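Local atomic coordinates of nicotinate phosphoribosyltransferase (Vibrio cholerae, PDB entry 4HL7), a protein that probably makes nicotinate ribonucleotide from nicotinate and phosphoribosyl diphosphate with consumption of ATP, a step in NAD biosynthesis. Residues R14-L19 and G66-S71; T182-R187 and G212-H217; P267-T272 and R292-C297. One frame throughout, in Å; residues are numbered along the deposited sequence.

Interaction 1: R14-L19 and G66-S71; sequences RSLLDL and GTLRFS
R69 O accepts a hydrogen bond from a bridging water at 2.8 Å, and the same water accepts one from L16 N, so one water joins the two backbones beside an otherwise apolar contact. L16 carries the packing. Its CG lies beside the backbone N, anti to the carbonyl carbon (chi1 -78°), which sends the forked end toward 66-71. L16 CD2 meets L68 CD1 at 3.6 Å, while L16 CD1 goes over the F70 ring to within 3.6 Å of F70 CE2. L16 CB lies over that face as well, 3.9 Å from the F70 ring centroid and 18° off the normal, a CH-pi contact. Where L16 uses the face, L17 uses the edge, with CD2 near the ring plane. A branched leucine suits this place because its two methyls serve two partners at once. R69 starts out away from 14-19, and its NH1 donates to both G66 O and L68 O, tying down the 66-71 loop. The polar S15 suits the start of the turn: its OG accepts from L17 N at 3.0 Å. The contact thus sets a type I beta turn, S15 to D18, with an ST turn inside it, against the loop leading into helix 72-81, in the N-terminal part of the NAPRTase fold.

Interaction 2: T182-R187 and G212-H217; sequences TEMGTR and GTSNYH
Three side chains, E183, T186 and S214, share one water where their two chain segments part. It donates to E183 OE1 and S214 OG, and lies 2.6 Å from T186 OG1. The setting is a beta-alpha-beta unit: strands 181-183 and 210-213 are parallel neighbours joined through helix 192-205, and the water sits past their C-terminal ends. The strands themselves are held by E183 N to G212 O and by S214 N to E183 O, both 2.9 Å, the second nearly along the C=O axis. G212, with no side chain, pairs with T182, whose own hydroxyl bonds to S346. On the face shared by E183 and T213 the side chains lie side by side. T213 OG1, anti to its backbone N (chi1 171°), donates to E183 OE1 at 2.6 Å and accepts from N215 N, forming an ST turn. A glutamate suits this place because it is long enough to bend at chi2 and has two oxygens to share: OE2 takes G185 N from above the carboxylate plane, which ties the loop after the strand back to the glutamate. S214 OG also bonds to D20. N215 caps helix 216-222 with its OD1, while its amide nitrogen donates: N215 ND2 gives one bond to D18 OD1 and another to T186 OG1, 2.9 Å long and within 6° of the amide plane.

Interaction 3: P267-T272 and R292-C297; sequences PTDTLT and RHDSGC
P267 and R292 form a parallel beta bridge, their CA atoms 4.6 Å apart, after which the backbones spread to 7.1 Å between D269 CA and S295 CA. At the bridge P267 CB sits over one face of the R292 guanidinium, offset toward its rim, 3.9 Å from R292 NH1. The arginine chain bends at chi3 (104°) to bring that face over, and its NH2 bonds to T229. A proline suits this place because its apolar CB can lie over the guanidinium face, while the N-H groups point outward in the plane. R292 O and T268 N, buried here 3.7 Å apart, have no partner in the model; the hydroxyl of T268 bonds to W301. Beyond the bridge, S295 OG donates to D269 OD2 at 2.7 Å, meeting it on the anti side, and also accepts from D390 N. Serine and aspartate together span the wider gap here, so the hydroxyl reaches the carboxylate directly. A water donates to both D269 OD2 and D294 OD1, linking carboxylates whose planes are 86° apart; S324 holds D294 OD2. D269 OD1 bonds to H232, the predicted phosphohistidine, unmodified here. The D294 side chain is about 6 Å from a bound sulfate, probably from the crystallisation liquor. Both segments continue from the C-terminal ends of neighbouring parallel strands, 265-267 and 290-293, the end where alpha/beta barrels carry their active sites, consistent with this enzyme's family.

In the fold
Interactions 1 and 2 adjoin, their centres 16 Å apart. Segment 14-19 rests on the start of helix 216-222: S15 OG lies 2.8 Å from H217 ND1 and L17 O lies 2.9 Å from H217 N, both probable hydrogen bonds. Interaction 2 thereby connects the N-terminal region to the parallel sheet that interaction 3 also reaches. Within that sheet, interaction 2 joins 210-213 to 181-183 and interaction 3 joins 265-267 to 290-293, with centres 20 Å apart and nearest atoms about 5 Å apart. Interaction 3 touches H232, the predicted phosphorylation site, through D269; the centres of interactions 1 and 3 are about 31 Å apart, on opposite sides of the chain's centre.

Interaction 1: R14-L19 and G66-S71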
loop_
_atom_site.group_PDB
_atom_site.type_symbol
_atom_site.label_atom_id
_atom_site.label_comp_id
_atom_site.label_asym_id
_atom_site.label_seq_id
_atom_site.Cartn_x
_atom_site.Cartn_y
_atom_site.Cartn_z
ATOM N N ARG A 14 -2.311 3.450 16.847
ATOM C CA ARG A 14 -2.245 2.631 18.061
ATOM C C ARG A 14 -0.816 2.494 18.601
ATOM O O ARG A 14 -0.632 2.252 19.769
ATOM C CB ARG A 14 -2.834 1.292 17.739
ATOM C CG ARG A 14 -4.293 1.493 17.349
ATOM C CD ARG A 14 -5.136 0.563 18.054
ATOM N NE ARG A 14 -6.552 0.905 17.913
ATOM C CZ ARG A 14 -7.500 0.092 18.318
ATOM N NH1 ARG A 14 -7.158 -1.073 18.872
ATOM N NH2 ARG A 14 -8.775 0.430 18.172
ATOM N N SER A 15 0.162 2.614 17.716
ATOM C CA SER A 15 1.612 2.465 18.037
ATOM C C SER A 15 2.363 2.740 16.752
ATOM O O SER A 15 1.739 2.891 15.691
ATOM C CB SER A 15 1.954 1.053 18.537
ATOM O OG SER A 15 2.038 0.086 17.475
ATOM N N LEU A 16 3.699 2.779 16.802
ATOM C CA LEU A 16 4.450 2.990 15.548
ATOM C C LEU A 16 4.568 1.688 14.759
ATOM O O LEU A 16 5.243 1.642 13.708
ATOM C CB LEU A 16 5.853 3.585 15.829
ATOM C CG LEU A 16 5.957 5.100 16.135
ATOM C CD1 LEU A 16 7.418 5.513 16.281
ATOM C CD2 LEU A 16 5.251 5.977 15.087
ATOM N N LEU A 17 3.929 0.615 15.254
ATOM C CA LEU A 17 3.763 -0.615 14.439
ATOM C C LEU A 17 2.398 -0.651 13.691
ATOM O O LEU A 17 2.152 -1.537 12.824
ATOM C CB LEU A 17 3.868 -1.879 15.354
ATOM C CG LEU A 17 5.268 -2.130 15.960
ATOM C CD1 LEU A 17 5.222 -3.442 16.741
ATOM C CD2 LEU A 17 6.314 -2.193 14.837
ATOM N N ASP A 18 1.530 0.320 14.023
ATOM C CA ASP A 18 0.212 0.442 13.391
ATOM C C ASP A 18 0.318 1.069 12.015
ATOM O O ASP A 18 -0.118 2.236 11.807
ATOM C CB ASP A 18 -0.691 1.297 14.289
ATOM C CG ASP A 18 -2.145 1.306 13.845
ATOM O OD1 ASP A 18 -2.545 0.509 12.971
ATOM O OD2 ASP A 18 -2.885 2.166 14.335
ATOM N N LEU A 19 0.905 0.317 11.086
ATOM C CA LEU A 19 1.211 0.761 9.749
ATOM C C LEU A 19 1.503 -0.456 8.898
ATOM O O LEU A 19 1.632 -1.580 9.467
ATOM C CB LEU A 19 2.422 1.753 9.728
ATOM C CG LEU A 19 3.616 1.529 10.684
ATOM C CD1 LEU A 19 4.408 0.281 10.330
ATOM C CD2 LEU A 19 4.523 2.776 10.590
ATOM N N GLY A 66 4.689 13.256 16.438
ATOM C CA GLY A 66 5.974 13.704 16.937
ATOM C C GLY A 66 6.213 13.194 18.353
ATOM O O GLY A 66 7.344 13.170 18.808
ATOM N N THR A 67 5.165 12.727 19.024
ATOM C CA THR A 67 5.306 12.247 20.406
ATOM C C THR A 67 5.449 10.710 20.512
ATOM O O THR A 67 5.655 10.154 21.599
ATOM C CB THR A 67 4.133 12.703 21.271
ATOM O OG1 THR A 67 2.926 12.046 20.881
ATOM C CG2 THR A 67 3.957 14.203 21.173
ATOM N N LEU A 68 5.243 10.023 19.396
ATOM C CA LEU A 68 5.292 8.557 19.401
ATOM C C LEU A 68 6.695 8.047 19.414
ATOM O O LEU A 68 7.608 8.673 18.849
ATOM C CB LEU A 68 4.581 7.978 18.170
ATOM C CG LEU A 68 3.096 8.276 18.127
ATOM C CD1 LEU A 68 2.543 7.425 16.974
ATOM C CD2 LEU A 68 2.396 7.945 19.452
ATOM N N ARG A 69 6.887 6.880 20.030
ATOM C CA ARG A 69 8.242 6.286 20.067
ATOM C C ARG A 69 8.129 4.797 19.825
ATOM O O ARG A 69 7.089 4.224 20.129
ATOM C CB ARG A 69 8.867 6.534 21.451
ATOM C CG ARG A 69 8.976 8.020 21.827
ATOM C CD ARG A 69 10.159 8.627 21.075
ATOM N NE ARG A 69 10.505 10.000 21.472
ATOM C CZ ARG A 69 9.881 11.103 21.031
ATOM N NH1 ARG A 69 8.845 11.028 20.191
ATOM N NH2 ARG A 69 10.291 12.290 21.433
ATOM N N PHE A 70 9.199 4.143 19.366
ATOM C CA PHE A 70 9.194 2.668 19.437
ATOM C C PHE A 70 9.512 2.244 20.860
ATOM O O PHE A 70 10.552 2.671 21.389
ATOM C CB PHE A 70 10.233 2.078 18.476
ATOM C CG PHE A 70 9.830 2.149 17.020
ATOM C CD1 PHE A 70 8.977 1.195 16.457
ATOM C CD2 PHE A 70 10.280 3.187 16.210
ATOM C CE1 PHE A 70 8.616 1.285 15.105
ATOM C CE2 PHE A 70 9.922 3.278 14.863
ATOM C CZ PHE A 70 9.093 2.317 14.293
ATOM N N SER A 71 8.711 1.344 21.436
ATOM C CA SER A 71 8.932 0.851 22.815
ATOM C C SER A 71 9.862 -0.347 22.750
ATOM O O SER A 71 10.093 -0.917 21.679
ATOM C CB SER A 71 7.628 0.447 23.477
ATOM O OG SER A 71 7.139 -0.771 22.932
HETATM O O HOH W 1 5.035 2.449 19.320
#

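Interaction 2: T182-R187 and G212-H217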
loop_
_atom_site.group_PDB
_atom_site.type_symbol
_atom_site.label_atom_id
_atom_site.label_comp_id
_atom_site.label_asym_id
_atom_site.label_seq_id
_atom_site.Cartn_x
_atom_site.Cartn_y
_atom_site.Cartn_z
ATOM N N THR A 182 -5.038 -11.795 2.330
ATOM C CA THR A 182 -4.052 -11.015 3.074
ATOM C C THR A 182 -4.697 -9.668 3.403
ATOM O O THR A 182 -5.110 -8.915 2.496
ATOM C CB THR A 182 -2.797 -10.768 2.255
ATOM O OG1 THR A 182 -2.195 -12.039 1.910
ATOM C CG2 THR A 182 -1.777 -10.000 3.108
ATOM N N GLU A 183 -4.854 -9.376 4.675
ATOM C CA GLU A 183 -5.543 -8.131 5.007
ATOM C C GLU A 183 -4.609 -6.937 4.794
ATOM O O GLU A 183 -3.494 -6.958 5.253
ATOM C CB GLU A 183 -6.040 -8.220 6.448
ATOM C CG GLU A 183 -6.956 -7.080 6.827
ATOM C CD GLU A 183 -6.203 -5.785 7.266
ATOM O OE1 GLU A 183 -5.021 -5.836 7.710
ATOM O OE2 GLU A 183 -6.809 -4.700 7.133
HETATM N N MSE A 184 -5.074 -5.885 4.116
HETATM C CA MSE A 184 -4.193 -4.775 3.738
HETATM C C MSE A 184 -4.998 -3.513 3.838
HETATM O O MSE A 184 -4.814 -2.601 3.049
HETATM C CB MSE A 184 -3.605 -4.896 2.303
HETATM C CG MSE A 184 -2.603 -6.001 2.164
HETATM SE SE MSE A 184 -1.947 -5.837 0.264
HETATM C CE MSE A 184 -0.860 -7.378 0.531
ATOM N N GLY A 185 -5.905 -3.438 4.786
ATOM C CA GLY A 185 -6.751 -2.256 4.866
ATOM C C GLY A 185 -6.402 -1.218 5.902
ATOM O O GLY A 185 -7.270 -0.494 6.365
ATOM N N THR A 186 -5.149 -1.127 6.284
ATOM C CA THR A 186 -4.786 -0.095 7.251
ATOM C C THR A 186 -4.949 1.363 6.698
ATOM O O THR A 186 -5.490 2.257 7.375
ATOM C CB THR A 186 -3.296 -0.307 7.648
ATOM O OG1 THR A 186 -3.153 -1.557 8.345
ATOM C CG2 THR A 186 -2.769 0.874 8.533
ATOM N N ARG A 187 -4.379 1.610 5.509
ATOM C CA ARG A 187 -4.290 2.990 4.967
ATOM C C ARG A 187 -5.630 3.639 4.711
ATOM O O ARG A 187 -5.751 4.876 4.801
ATOM C CB ARG A 187 -3.446 3.056 3.688
ATOM C CG ARG A 187 -4.006 2.272 2.489
ATOM C CD ARG A 187 -2.974 2.207 1.371
ATOM N NE ARG A 187 -1.723 1.650 1.833
ATOM C CZ ARG A 187 -0.530 2.071 1.408
ATOM N NH1 ARG A 187 -0.481 3.050 0.525
ATOM N NH2 ARG A 187 0.601 1.535 1.901
ATOM N N GLY A 212 -2.320 -13.656 6.337
ATOM C CA GLY A 212 -1.793 -12.732 7.372
ATOM C C GLY A 212 -2.348 -11.319 7.158
ATOM O O GLY A 212 -3.395 -11.134 6.530
ATOM N N THR A 213 -1.628 -10.335 7.675
ATOM C CA THR A 213 -2.059 -8.916 7.582
ATOM C C THR A 213 -0.830 -8.084 7.342
ATOM O O THR A 213 0.264 -8.453 7.773
ATOM C CB THR A 213 -2.748 -8.461 8.899
ATOM O OG1 THR A 213 -2.960 -7.059 8.839
ATOM C CG2 THR A 213 -1.892 -8.763 10.132
ATOM N N SER A 214 -0.973 -6.974 6.604
ATOM C CA SER A 214 0.164 -6.079 6.443
ATOM C C SER A 214 0.439 -5.232 7.693
ATOM O O SER A 214 1.498 -4.648 7.790
ATOM C CB SER A 214 -0.037 -5.145 5.238
ATOM O OG SER A 214 -1.179 -4.350 5.510
ATOM N N ASN A 215 -0.506 -5.178 8.646
ATOM C CA ASN A 215 -0.350 -4.321 9.792
ATOM C C ASN A 215 0.483 -5.017 10.916
ATOM O O ASN A 215 0.038 -6.010 11.474
ATOM C CB ASN A 215 -1.746 -3.917 10.279
ATOM C CG ASN A 215 -1.702 -2.848 11.359
ATOM O OD1 ASN A 215 -1.135 -3.057 12.425
ATOM N ND2 ASN A 215 -2.254 -1.682 11.056
ATOM N N TYR A 216 1.663 -4.465 11.249
ATOM C CA TYR A 216 2.528 -5.090 12.282
ATOM C C TYR A 216 1.816 -5.109 13.635
ATOM O O TYR A 216 1.857 -6.129 14.401
ATOM C CB TYR A 216 3.869 -4.311 12.421
ATOM C CG TYR A 216 5.022 -4.899 11.607
ATOM C CD1 TYR A 216 5.222 -6.274 11.558
ATOM C CD2 TYR A 216 5.914 -4.062 10.916
ATOM C CE1 TYR A 216 6.294 -6.832 10.825
ATOM C CE2 TYR A 216 6.992 -4.586 10.183
ATOM C CZ TYR A 216 7.201 -5.978 10.176
ATOM O OH TYR A 216 8.261 -6.535 9.424
ATOM N N HIS A 217 1.214 -3.986 13.990
ATOM C CA HIS A 217 0.533 -3.882 15.301
ATOM C C HIS A 217 -0.532 -4.931 15.510
ATOM O O HIS A 217 -0.621 -5.571 16.602
ATOM C CB HIS A 217 -0.072 -2.487 15.471
ATOM C CG HIS A 217 -0.724 -2.273 16.814
ATOM N ND1 HIS A 217 -0.074 -1.748 17.856
ATOM C CD2 HIS A 217 -2.008 -2.562 17.261
ATOM C CE1 HIS A 217 -0.890 -1.686 18.919
ATOM N NE2 HIS A 217 -2.074 -2.167 18.558
HETATM O O HOH W 2 -3.347 -3.700 6.934
#

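Interaction 3: P267-T272 and R292-C297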
loop_
_atom_site.group_PDB
_atom_site.type_symbol
_atom_site.label_atom_id
_atom_site.label_comp_id
_atom_site.label_asym_id
_atom_site.label_seq_id
_atom_site.Cartn_x
_atom_site.Cartn_y
_atom_site.Cartn_z
ATOM N N PRO A 267 6.006 -5.608 -7.163
ATOM C CA PRO A 267 4.993 -5.139 -8.102
ATOM C C PRO A 267 5.540 -5.048 -9.527
ATOM O O PRO A 267 6.727 -4.833 -9.726
ATOM C CB PRO A 267 4.663 -3.731 -7.571
ATOM C CG PRO A 267 6.021 -3.277 -7.099
ATOM C CD PRO A 267 6.684 -4.485 -6.473
ATOM N N THR A 268 4.674 -5.186 -10.517
ATOM C CA THR A 268 5.159 -5.293 -11.892
ATOM C C THR A 268 4.835 -4.094 -12.730
ATOM O O THR A 268 5.273 -4.001 -13.942
ATOM C CB THR A 268 4.540 -6.567 -12.578
ATOM O OG1 THR A 268 3.129 -6.353 -12.691
ATOM C CG2 THR A 268 4.787 -7.783 -11.761
ATOM N N ASP A 269 4.108 -3.125 -12.155
ATOM C CA ASP A 269 3.558 -2.061 -12.947
ATOM C C ASP A 269 4.050 -0.655 -12.553
ATOM O O ASP A 269 3.366 0.329 -12.802
ATOM C CB ASP A 269 1.984 -2.073 -12.876
ATOM C CG ASP A 269 1.444 -1.794 -11.458
ATOM O OD1 ASP A 269 2.141 -2.083 -10.453
ATOM O OD2 ASP A 269 0.286 -1.292 -11.358
ATOM N N THR A 270 5.245 -0.546 -12.016
ATOM C CA THR A 270 5.794 0.793 -11.839
ATOM C C THR A 270 5.945 1.445 -13.207
ATOM O O THR A 270 5.673 2.635 -13.413
ATOM C CB THR A 270 7.174 0.729 -11.197
ATOM O OG1 THR A 270 7.104 0.065 -9.922
ATOM C CG2 THR A 270 7.750 2.183 -11.036
ATOM N N LEU A 271 6.348 0.626 -14.180
ATOM C CA LEU A 271 6.506 1.065 -15.553
ATOM C C LEU A 271 5.431 0.345 -16.373
ATOM O O LEU A 271 4.274 0.798 -16.353
ATOM C CB LEU A 271 7.928 0.736 -16.067
ATOM C CG LEU A 271 8.980 1.439 -15.177
ATOM C CD1 LEU A 271 10.369 0.962 -15.517
ATOM C CD2 LEU A 271 8.937 2.965 -15.403
ATOM N N THR A 272 5.777 -0.749 -17.073
ATOM C CA THR A 272 4.714 -1.570 -17.728
ATOM C C THR A 272 5.080 -3.052 -17.543
ATOM O O THR A 272 6.229 -3.383 -17.274
ATOM C CB THR A 272 4.584 -1.327 -19.191
ATOM O OG1 THR A 272 5.829 -1.649 -19.837
ATOM C CG2 THR A 272 4.136 0.176 -19.494
ATOM N N ARG A 292 3.223 -9.035 -7.543
ATOM C CA ARG A 292 1.925 -8.468 -7.120
ATOM C C ARG A 292 1.246 -7.814 -8.316
ATOM O O ARG A 292 1.890 -7.061 -9.068
ATOM C CB ARG A 292 2.149 -7.426 -5.999
ATOM C CG ARG A 292 0.835 -6.794 -5.476
ATOM C CD ARG A 292 1.106 -5.829 -4.289
ATOM N NE ARG A 292 1.001 -4.483 -4.831
ATOM C CZ ARG A 292 1.899 -3.502 -4.725
ATOM N NH1 ARG A 292 1.680 -2.361 -5.384
ATOM N NH2 ARG A 292 2.963 -3.602 -3.931
ATOM N N HIS A 293 -0.062 -8.043 -8.439
ATOM C CA HIS A 293 -0.860 -7.410 -9.501
ATOM C C HIS A 293 -1.572 -6.216 -8.940
ATOM O O HIS A 293 -2.269 -6.340 -7.931
ATOM C CB HIS A 293 -1.922 -8.388 -9.990
ATOM C CG HIS A 293 -2.874 -7.784 -10.966
ATOM N ND1 HIS A 293 -4.111 -7.398 -10.609
ATOM C CD2 HIS A 293 -2.692 -7.369 -12.275
ATOM C CE1 HIS A 293 -4.713 -6.811 -11.639
ATOM N NE2 HIS A 293 -3.844 -6.779 -12.663
ATOM N N ASP A 294 -1.450 -5.060 -9.598
ATOM C CA ASP A 294 -2.121 -3.850 -9.084
ATOM C C ASP A 294 -2.818 -2.983 -10.130
ATOM O O ASP A 294 -3.385 -1.972 -9.784
ATOM C CB ASP A 294 -1.109 -2.975 -8.347
ATOM C CG ASP A 294 -1.789 -1.983 -7.335
ATOM O OD1 ASP A 294 -1.415 -0.769 -7.343
ATOM O OD2 ASP A 294 -2.702 -2.391 -6.554
ATOM N N SER A 295 -2.742 -3.325 -11.410
ATOM C CA SER A 295 -3.476 -2.530 -12.413
ATOM C C SER A 295 -3.721 -3.369 -13.653
ATOM O O SER A 295 -2.968 -4.320 -13.928
ATOM C CB SER A 295 -2.690 -1.283 -12.802
ATOM O OG SER A 295 -1.468 -1.648 -13.380
ATOM N N GLY A 296 -4.757 -3.035 -14.400
ATOM C CA GLY A 296 -5.006 -3.759 -15.676
ATOM C C GLY A 296 -5.604 -5.118 -15.382
ATOM O O GLY A 296 -6.028 -5.401 -14.241
ATOM N N CYS A 297 -5.837 -5.880 -16.435
ATOM C CA CYS A 297 -6.610 -7.118 -16.308
ATOM C C CYS A 297 -5.780 -8.162 -15.551
ATOM O O CYS A 297 -4.633 -8.451 -15.942
ATOM C CB CYS A 297 -6.915 -7.662 -17.695
ATOM S SG CYS A 297 -7.669 -9.327 -17.681
HETATM O O HOH W 3 0.399 -4.934 -11.805
HETATM O O HOH W 4 -0.680 0.406 -9.619
#